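RNA-directed RNA polymerase (Infectious pancreatic necrosis virus, PDB 3ZED) probably copies the viral RNA genome as an RNA-dependent RNA polymerase and occurs both free and covalently attached to the genomic RNA. Local coordinates at residues Glu195-Leu200 / Met415-Tyr420; Trp223-Thr228 / Asp234-Pro239; Ser564-Arg569 / Gly621-Leu626. One frame throughout, in Å; residues are numbered along the deposited sequence.

Contact 1. Residues Glu195-Leu200 / Met415-Tyr420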
loop_
_atom_site.group_PDB
_atom_site.type_symbol
_atom_site.label_atom_id
_atom_site.label_comp_id
_atom_site.label_asym_id
_atom_site.label_seq_id
_atom_site.Cartn_x
_atom_site.Cartn_y
_atom_site.Cartn_z
ATOM N N GLU B 195 -20.433 -12.294 2.386
ATOM C CA GLU B 195 -20.649 -12.904 1.069
ATOM C C GLU B 195 -21.068 -11.868 0.023
ATOM O O GLU B 195 -20.579 -11.933 -1.102
ATOM C CB GLU B 195 -21.660 -14.070 1.150
ATOM C CG GLU B 195 -21.822 -14.866 -0.140
ATOM C CD GLU B 195 -20.592 -15.501 -0.767
ATOM O OE1 GLU B 195 -19.569 -15.692 -0.066
ATOM O OE2 GLU B 195 -20.670 -15.840 -1.970
ATOM N N GLN B 196 -21.921 -10.901 0.390
ATOM C CA GLN B 196 -22.330 -9.831 -0.534
ATOM C C GLN B 196 -21.123 -8.974 -0.936
ATOM O O GLN B 196 -20.979 -8.648 -2.118
ATOM C CB GLN B 196 -23.436 -8.972 0.069
ATOM C CG GLN B 196 -24.794 -9.659 0.030
ATOM C CD GLN B 196 -25.867 -8.908 0.774
ATOM O OE1 GLN B 196 -25.602 -8.154 1.726
ATOM N NE2 GLN B 196 -27.111 -9.138 0.377
ATOM N N LEU B 197 -20.232 -8.667 0.027
ATOM C CA LEU B 197 -18.999 -7.927 -0.254
ATOM C C LEU B 197 -18.060 -8.726 -1.157
ATOM O O LEU B 197 -17.487 -8.154 -2.085
ATOM C CB LEU B 197 -18.266 -7.544 1.025
ATOM C CG LEU B 197 -18.804 -6.340 1.774
ATOM C CD1 LEU B 197 -17.929 -6.055 2.936
ATOM C CD2 LEU B 197 -18.860 -5.097 0.884
ATOM N N ALA B 198 -17.947 -10.052 -0.913
ATOM C CA ALA B 198 -17.136 -10.978 -1.705
ATOM C C ALA B 198 -17.585 -10.991 -3.172
ATOM O O ALA B 198 -16.738 -11.009 -4.063
ATOM C CB ALA B 198 -17.215 -12.379 -1.115
ATOM N N LYS B 199 -18.907 -10.932 -3.414
ATOM C CA LYS B 199 -19.489 -10.891 -4.760
ATOM C C LYS B 199 -19.108 -9.578 -5.473
ATOM O O LYS B 199 -18.899 -9.587 -6.685
ATOM C CB LYS B 199 -21.022 -11.065 -4.712
ATOM C CG LYS B 199 -21.506 -12.447 -4.244
ATOM C CD LYS B 199 -20.988 -13.641 -5.073
ATOM C CE LYS B 199 -21.591 -13.711 -6.455
ATOM N NZ LYS B 199 -21.055 -14.853 -7.232
ATOM N N LEU B 200 -18.991 -8.462 -4.721
ATOM C CA LEU B 200 -18.582 -7.178 -5.292
ATOM C C LEU B 200 -17.092 -7.237 -5.614
ATOM O O LEU B 200 -16.689 -6.870 -6.715
ATOM C CB LEU B 200 -18.880 -6.004 -4.345
ATOM C CG LEU B 200 -20.344 -5.670 -4.042
ATOM C CD1 LEU B 200 -20.438 -4.742 -2.848
ATOM C CD2 LEU B 200 -21.052 -5.041 -5.248
ATOM N N MET B 415 -11.395 -5.144 7.319
ATOM C CA MET B 415 -10.282 -6.070 7.097
ATOM C C MET B 415 -10.749 -7.520 7.228
ATOM O O MET B 415 -10.278 -8.377 6.487
ATOM C CB MET B 415 -9.124 -5.785 8.060
ATOM C CG MET B 415 -7.951 -6.705 7.845
ATOM S SD MET B 415 -6.473 -6.078 8.613
ATOM C CE MET B 415 -5.442 -7.504 8.436
ATOM N N GLN B 416 -11.681 -7.783 8.166
ATOM C CA GLN B 416 -12.243 -9.110 8.365
ATOM C C GLN B 416 -12.967 -9.583 7.087
ATOM O O GLN B 416 -12.829 -10.746 6.716
ATOM C CB GLN B 416 -13.190 -9.101 9.562
ATOM C CG GLN B 416 -13.617 -10.498 9.992
ATOM C CD GLN B 416 -14.436 -10.427 11.235
ATOM O OE1 GLN B 416 -15.470 -9.754 11.281
ATOM N NE2 GLN B 416 -13.987 -11.112 12.266
ATOM N N ALA B 417 -13.725 -8.679 6.421
ATOM C CA ALA B 417 -14.427 -8.969 5.156
ATOM C C ALA B 417 -13.407 -9.253 4.029
ATOM O O ALA B 417 -13.637 -10.143 3.205
ATOM C CB ALA B 417 -15.344 -7.814 4.776
ATOM N N MET B 418 -12.265 -8.542 4.028
ATOM C CA MET B 418 -11.189 -8.792 3.048
ATOM C C MET B 418 -10.588 -10.195 3.316
ATOM O O MET B 418 -10.345 -10.943 2.365
ATOM C CB MET B 418 -10.114 -7.697 3.104
ATOM C CG MET B 418 -8.901 -7.959 2.176
ATOM S SD MET B 418 -9.318 -8.329 0.441
ATOM C CE MET B 418 -10.165 -6.787 -0.053
ATOM N N MET B 419 -10.377 -10.546 4.604
ATOM C CA MET B 419 -9.865 -11.868 5.021
ATOM C C MET B 419 -10.824 -12.973 4.573
ATOM O O MET B 419 -10.374 -14.025 4.105
ATOM C CB MET B 419 -9.644 -11.931 6.553
ATOM C CG MET B 419 -8.360 -11.260 6.995
ATOM S SD MET B 419 -6.886 -12.072 6.332
ATOM C CE MET B 419 -5.655 -11.526 7.526
ATOM N N TYR B 420 -12.149 -12.713 4.686
ATOM C CA TYR B 420 -13.181 -13.641 4.227
ATOM C C TYR B 420 -13.014 -13.890 2.713
ATOM O O TYR B 420 -13.005 -15.033 2.277
ATOM C CB TYR B 420 -14.579 -13.081 4.554
ATOM C CG TYR B 420 -15.708 -13.922 4.002
ATOM C CD1 TYR B 420 -16.227 -14.992 4.729
ATOM C CD2 TYR B 420 -16.258 -13.654 2.749
ATOM C CE1 TYR B 420 -17.240 -15.794 4.211
ATOM C CE2 TYR B 420 -17.268 -14.453 2.219
ATOM C CZ TYR B 420 -17.764 -15.516 2.960
ATOM O OH TYR B 420 -18.773 -16.301 2.454
#
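Y420 and E195 supply the polar part of this helix-helix contact. The phenol OH of Y420 donates to OE1 of E195 over 2.7 Å, on the anti side of the carboxylate and 21° out of its plane. The ring lies nearly perpendicular to that carboxylate, at 78°, and OE1 sits at the ring edge, in the plane of the ring. A bend at chi2 turns the carboxylate of E195 so that OE1 faces the hydroxyl. The other oxygen, OE2, forms a salt bridge with R425, one turn and a residue beyond Y420, so helix 412-426 holds both oxygens of the buried carboxylate. The arginine would be expected to favour the charged form of E195.

The apolar part is small, each alanine methyl meeting a longer side chain from the other helix. CB of A198 touches the same ring edge, 3.9 Å from CE2 of Y420, and CD1 of L197 lies 3.6 Å from CB of A417. Y420 holds CG anti to its own nitrogen, which carries the ring across the gap to A198 and on to E195.

The axes pass 9.3 Å apart at a crossing angle of -68°, so two neighbouring patches do all the touching. Both helices belong to the palm domain. Helix 476-493 packs against L197, helix 438-452 lies against Y420 through M445, and the loop residue P721 packs on both E195 and Y420.

Contact 2. Residues Trp223-Thr228 / Asp234-Pro239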
loop_
_atom_site.group_PDB
_atom_site.type_symbol
_atom_site.label_atom_id
_atom_site.label_comp_id
_atom_site.label_asym_id
_atom_site.label_seq_id
_atom_site.Cartn_x
_atom_site.Cartn_y
_atom_site.Cartn_z
ATOM N N TRP B 223 8.827 -23.005 9.198
ATOM C CA TRP B 223 8.666 -24.283 8.509
ATOM C C TRP B 223 8.528 -24.095 6.974
ATOM O O TRP B 223 8.522 -25.077 6.235
ATOM C CB TRP B 223 7.463 -25.044 9.080
ATOM C CG TRP B 223 7.708 -25.656 10.425
ATOM C CD1 TRP B 223 8.142 -25.023 11.552
ATOM C CD2 TRP B 223 7.459 -27.019 10.801
ATOM N NE1 TRP B 223 8.201 -25.912 12.604
ATOM C CE2 TRP B 223 7.752 -27.136 12.179
ATOM C CE3 TRP B 223 6.980 -28.147 10.112
ATOM C CZ2 TRP B 223 7.632 -28.355 12.872
ATOM C CZ3 TRP B 223 6.860 -29.353 10.796
ATOM C CH2 TRP B 223 7.183 -29.449 12.159
ATOM N N LEU B 224 8.412 -22.843 6.507
ATOM C CA LEU B 224 8.315 -22.519 5.083
ATOM C C LEU B 224 9.734 -22.366 4.468
ATOM O O LEU B 224 9.875 -22.165 3.254
ATOM C CB LEU B 224 7.462 -21.248 4.885
ATOM C CG LEU B 224 5.958 -21.457 4.603
ATOM C CD1 LEU B 224 5.235 -22.161 5.773
ATOM C CD2 LEU B 224 5.285 -20.141 4.256
ATOM N N ILE B 225 10.780 -22.510 5.318
ATOM C CA ILE B 225 12.174 -22.466 4.903
ATOM C C ILE B 225 12.631 -23.892 4.690
ATOM O O ILE B 225 12.606 -24.719 5.605
ATOM C CB ILE B 225 13.133 -21.705 5.869
ATOM C CG1 ILE B 225 12.727 -20.237 6.063
ATOM C CG2 ILE B 225 14.593 -21.805 5.356
ATOM C CD1 ILE B 225 13.163 -19.693 7.382
ATOM N N ASN B 226 13.059 -24.169 3.479
ATOM C CA ASN B 226 13.582 -25.465 3.111
ATOM C C ASN B 226 15.070 -25.269 2.820
ATOM O O ASN B 226 15.417 -24.871 1.708
ATOM C CB ASN B 226 12.779 -26.023 1.913
ATOM C CG ASN B 226 13.288 -27.309 1.288
ATOM O OD1 ASN B 226 14.134 -28.046 1.838
ATOM N ND2 ASN B 226 12.749 -27.611 0.113
ATOM N N TYR B 227 15.937 -25.461 3.851
ATOM C CA TYR B 227 17.387 -25.288 3.701
ATOM C C TYR B 227 18.168 -26.551 4.087
ATOM O O TYR B 227 17.926 -27.137 5.144
ATOM C CB TYR B 227 17.913 -24.080 4.516
ATOM C CG TYR B 227 19.338 -23.681 4.171
ATOM C CD1 TYR B 227 19.610 -22.875 3.070
ATOM C CD2 TYR B 227 20.417 -24.146 4.921
ATOM C CE1 TYR B 227 20.919 -22.535 2.724
ATOM C CE2 TYR B 227 21.730 -23.811 4.587
ATOM C CZ TYR B 227 21.975 -22.998 3.490
ATOM O OH TYR B 227 23.258 -22.649 3.148
ATOM N N THR B 228 19.116 -26.947 3.220
ATOM C CA THR B 228 20.052 -28.079 3.413
ATOM C C THR B 228 21.447 -27.717 2.883
ATOM O O THR B 228 22.449 -28.206 3.397
ATOM C CB THR B 228 19.577 -29.382 2.720
ATOM O OG1 THR B 228 19.408 -29.153 1.318
ATOM C CG2 THR B 228 18.305 -29.957 3.323
ATOM N N ASP B 234 16.849 -26.152 -2.280
ATOM C CA ASP B 234 16.682 -25.086 -1.292
ATOM C C ASP B 234 15.745 -23.980 -1.771
ATOM O O ASP B 234 15.848 -23.515 -2.914
ATOM C CB ASP B 234 18.034 -24.501 -0.881
ATOM C CG ASP B 234 18.784 -25.315 0.161
ATOM O OD1 ASP B 234 18.221 -26.336 0.651
ATOM O OD2 ASP B 234 19.917 -24.920 0.514
ATOM N N LYS B 235 14.775 -23.616 -0.898
ATOM C CA LYS B 235 13.756 -22.605 -1.183
ATOM C C LYS B 235 13.050 -22.099 0.071
ATOM O O LYS B 235 12.773 -22.863 0.992
ATOM C CB LYS B 235 12.693 -23.163 -2.145
ATOM C CG LYS B 235 11.936 -22.061 -2.886
ATOM C CD LYS B 235 10.734 -22.588 -3.638
ATOM C CE LYS B 235 9.991 -21.469 -4.318
ATOM N NZ LYS B 235 8.774 -21.963 -5.007
ATOM N N SER B 236 12.713 -20.811 0.069
ATOM C CA SER B 236 11.910 -20.159 1.101
ATOM C C SER B 236 10.600 -19.787 0.459
ATOM O O SER B 236 10.614 -19.165 -0.598
ATOM C CB SER B 236 12.616 -18.935 1.681
ATOM O OG SER B 236 11.834 -18.320 2.695
ATOM N N TYR B 237 9.474 -20.223 1.056
ATOM C CA TYR B 237 8.113 -19.932 0.582
ATOM C C TYR B 237 7.523 -18.713 1.322
ATOM O O TYR B 237 6.368 -18.351 1.093
ATOM C CB TYR B 237 7.198 -21.155 0.752
ATOM C CG TYR B 237 7.582 -22.314 -0.135
ATOM C CD1 TYR B 237 7.076 -22.424 -1.428
ATOM C CD2 TYR B 237 8.472 -23.293 0.307
ATOM C CE1 TYR B 237 7.425 -23.494 -2.251
ATOM C CE2 TYR B 237 8.853 -24.348 -0.518
ATOM C CZ TYR B 237 8.314 -24.456 -1.788
ATOM O OH TYR B 237 8.663 -25.517 -2.584
ATOM N N LEU B 238 8.318 -18.089 2.215
ATOM C CA LEU B 238 7.922 -16.889 2.959
ATOM C C LEU B 238 7.885 -15.696 2.028
ATOM O O LEU B 238 8.623 -15.700 1.035
ATOM C CB LEU B 238 8.906 -16.593 4.113
ATOM C CG LEU B 238 8.945 -17.553 5.298
ATOM C CD1 LEU B 238 10.184 -17.309 6.128
ATOM C CD2 LEU B 238 7.688 -17.413 6.170
ATOM N N PRO B 239 7.086 -14.638 2.326
ATOM C CA PRO B 239 7.094 -13.456 1.444
ATOM C C PRO B 239 8.421 -12.689 1.504
ATOM O O PRO B 239 9.133 -12.760 2.504
ATOM C CB PRO B 239 5.945 -12.595 2.003
ATOM C CG PRO B 239 5.142 -13.507 2.870
ATOM C CD PRO B 239 6.128 -14.466 3.443
#
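D234 sets CG anti to its carbonyl carbon (chi1 -81°), which brings the carboxylate to the backbone and hydroxyl of T228, just past strand 225-226; T228 brings OG1 to meet it with a chi1 of 58°, between its own nitrogen and carbonyl carbon. OD1 of D234 then accepts two hydrogen bonds, from T228 N at 2.8 Å and from T228 OG1 at 3.1 Å, both on the syn side but from opposite faces of the carboxylate plane. OD2 takes G229 N and passes obliquely by the Y227 ring, 3.3 Å from its CD1.

Between the strands the ladder is antiparallel. N226 and K235 form a hydrogen-bonded pair, with N226 N to K235 O at 2.8 Å and K235 N to N226 O at 3.0 Å; I225 and S236 are a non-hydrogen-bonded pair. Y237 N extends the pairing with a nearly straight bond to L224 O (3.0 Å, 169°). At this end L238 packs on CB of L224 and, through CD1, on CG1 of I225 at 3.9 Å, while L264 of helix 260-278 also touches I225.

This is a two-stranded beta hairpin at the protein surface, polar at its turn end and apolar at its open end. The carboxylate of D234, gripped by T228 and by the backbone of G229, ties down the start of the connecting loop; at the base, L224 rests on M334 of helix 326-340 and L238 on L264.

Contact 3. Residues Ser564-Arg569 / Gly621-Leu626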
loop_
_atom_site.group_PDB
_atom_site.type_symbol
_atom_site.label_atom_id
_atom_site.label_comp_id
_atom_site.label_asym_id
_atom_site.label_seq_id
_atom_site.Cartn_x
_atom_site.Cartn_y
_atom_site.Cartn_z
ATOM N N SER B 564 -0.770 11.861 -16.441
ATOM C CA SER B 564 -1.545 12.531 -17.494
ATOM C C SER B 564 -1.233 11.836 -18.809
ATOM O O SER B 564 -0.230 11.105 -18.899
ATOM C CB SER B 564 -1.195 14.015 -17.593
ATOM O OG SER B 564 -1.521 14.716 -16.413
ATOM N N ALA B 565 -2.069 12.059 -19.826
ATOM C CA ALA B 565 -1.884 11.448 -21.146
ATOM C C ALA B 565 -1.594 12.534 -22.180
ATOM O O ALA B 565 -2.260 13.574 -22.210
ATOM C CB ALA B 565 -3.126 10.666 -21.533
ATOM N N ILE B 566 -0.597 12.290 -23.013
ATOM C CA ILE B 566 -0.190 13.201 -24.071
ATOM C C ILE B 566 -0.245 12.362 -25.356
ATOM O O ILE B 566 0.063 11.178 -25.302
ATOM C CB ILE B 566 1.216 13.775 -23.678
ATOM C CG1 ILE B 566 1.110 15.127 -22.927
ATOM C CG2 ILE B 566 2.308 13.748 -24.749
ATOM C CD1 ILE B 566 0.633 16.357 -23.735
ATOM N N TYR B 567 -0.699 12.938 -26.472
ATOM C CA TYR B 567 -0.762 12.194 -27.733
ATOM C C TYR B 567 0.566 12.319 -28.488
ATOM O O TYR B 567 1.090 13.423 -28.618
ATOM C CB TYR B 567 -1.926 12.678 -28.612
ATOM C CG TYR B 567 -2.147 11.801 -29.817
ATOM C CD1 TYR B 567 -2.840 10.595 -29.707
ATOM C CD2 TYR B 567 -1.634 12.151 -31.064
ATOM C CE1 TYR B 567 -3.043 9.774 -30.816
ATOM C CE2 TYR B 567 -1.826 11.332 -32.182
ATOM C CZ TYR B 567 -2.510 10.131 -32.045
ATOM O OH TYR B 567 -2.707 9.304 -33.127
ATOM N N SER B 568 1.104 11.189 -28.954
ATOM C CA SER B 568 2.342 11.064 -29.736
ATOM C C SER B 568 2.020 10.830 -31.215
ATOM O O SER B 568 1.356 9.852 -31.548
ATOM C CB SER B 568 3.195 9.907 -29.204
ATOM O OG SER B 568 4.217 9.529 -30.114
ATOM N N ARG B 569 2.493 11.725 -32.100
ATOM C CA ARG B 569 2.303 11.575 -33.556
ATOM C C ARG B 569 3.165 10.437 -34.119
ATOM O O ARG B 569 2.742 9.760 -35.060
ATOM C CB ARG B 569 2.649 12.878 -34.307
ATOM C CG ARG B 569 1.558 13.914 -34.212
ATOM C CD ARG B 569 1.835 15.150 -35.071
ATOM N NE ARG B 569 0.922 16.222 -34.662
ATOM C CZ ARG B 569 -0.304 16.393 -35.146
ATOM N NH1 ARG B 569 -0.752 15.622 -36.137
ATOM N NH2 ARG B 569 -1.087 17.349 -34.655
ATOM N N GLY B 621 9.449 15.218 -18.016
ATOM C CA GLY B 621 10.169 16.482 -18.179
ATOM C C GLY B 621 10.598 16.671 -19.612
ATOM O O GLY B 621 10.702 17.814 -20.085
ATOM N N TRP B 622 10.768 15.534 -20.348
ATOM C CA TRP B 622 11.119 15.568 -21.763
ATOM C C TRP B 622 10.143 16.430 -22.544
ATOM O O TRP B 622 10.530 16.980 -23.552
ATOM C CB TRP B 622 11.159 14.143 -22.379
ATOM C CG TRP B 622 9.858 13.391 -22.348
ATOM C CD1 TRP B 622 9.445 12.522 -21.388
ATOM C CD2 TRP B 622 8.801 13.443 -23.323
ATOM N NE1 TRP B 622 8.189 12.050 -21.682
ATOM C CE2 TRP B 622 7.776 12.583 -22.874
ATOM C CE3 TRP B 622 8.627 14.121 -24.542
ATOM C CZ2 TRP B 622 6.590 12.376 -23.603
ATOM C CZ3 TRP B 622 7.456 13.913 -25.267
ATOM C CH2 TRP B 622 6.448 13.064 -24.790
ATOM N N ASN B 623 8.864 16.506 -22.101
ATOM C CA ASN B 623 7.813 17.230 -22.797
ATOM C C ASN B 623 7.658 18.667 -22.281
ATOM O O ASN B 623 6.758 19.364 -22.737
ATOM C CB ASN B 623 6.474 16.465 -22.728
ATOM C CG ASN B 623 5.558 16.802 -23.880
ATOM O OD1 ASN B 623 5.991 16.982 -25.011
ATOM N ND2 ASN B 623 4.282 16.976 -23.607
ATOM N N ASN B 624 8.525 19.118 -21.362
ATOM C CA ASN B 624 8.515 20.497 -20.854
ATOM C C ASN B 624 9.780 21.154 -21.431
ATOM O O ASN B 624 10.878 20.777 -21.005
ATOM C CB ASN B 624 8.465 20.529 -19.332
ATOM C CG ASN B 624 8.351 21.915 -18.766
ATOM O OD1 ASN B 624 9.172 22.802 -19.011
ATOM N ND2 ASN B 624 7.355 22.119 -17.944
ATOM N N PRO B 625 9.687 22.082 -22.424
ATOM C CA PRO B 625 10.904 22.536 -23.095
ATOM C C PRO B 625 11.910 23.230 -22.192
ATOM O O PRO B 625 13.098 22.951 -22.329
ATOM C CB PRO B 625 10.400 23.433 -24.237
ATOM C CG PRO B 625 9.001 23.803 -23.843
ATOM C CD PRO B 625 8.481 22.601 -23.104
ATOM N N LEU B 626 11.471 24.080 -21.275
ATOM C CA LEU B 626 12.432 24.709 -20.377
ATOM C C LEU B 626 13.070 23.680 -19.442
ATOM O O LEU B 626 14.290 23.663 -19.280
ATOM C CB LEU B 626 11.798 25.844 -19.563
ATOM C CG LEU B 626 12.797 26.799 -18.870
ATOM C CD1 LEU B 626 13.524 27.674 -19.882
ATOM C CD2 LEU B 626 12.108 27.630 -17.784
#
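Residues 564-568 run as an extended strand, and residues 621-624 form a type I beta turn closed by N624 N to G621 O at 2.8 Å. The two backbones stay well apart: the nearest CA atoms, those of I566 and N623, are 9.1 Å from each other. Side chains alone bridge the gap, with no hydrogen bond across it. I566 points at the turn, and its CD1 and CG1 each lie 3.7 Å from ND2 of N623, a van der Waals contact in which the amide meets the branched chain from the opposite direction.

The turn is the link between helices 604-621 and 625-645 of the thumb domain, and N624 is the N-cap of the second, its OD1 accepting from L627 N. The strand is the central one of the antiparallel sheet 556-560, 563-568 and 573-578, where I566 pairs by backbone hydrogen bonds with V575.

CG2 of I566 comes obliquely to the indole of W622, 4.2 Å from CH2. With CG between its own nitrogen and carbonyl carbon (chi1 62°), W622 brings the far end of the indole toward I566. CB of N623 lies 3.6 Å above one indole face, offset toward the rim. V577 of strand 573-578 touches both I566 and W622, while P549 packs on N623.

How the contacts relate
From the N terminus, helix 194-204 brings in the first half of contact 1, and the chain then enters the hairpin of contact 2, which closes a short loop with only five residues between its segments. Contact 1 closes much later, when helix 412-426 returns to helix 194-204 after 214 residues, so contact 2 lies within its loop. Contact 3 follows in series, joining a three-stranded sheet to an interhelical turn across 51 residues. Contacts 1 and 2 fall in the palm domain, their centres 30 Å apart; contact 3 falls in the thumb domain, its centre 42 Å from that of contact 1 and 47 Å from that of contact 2. None touches another.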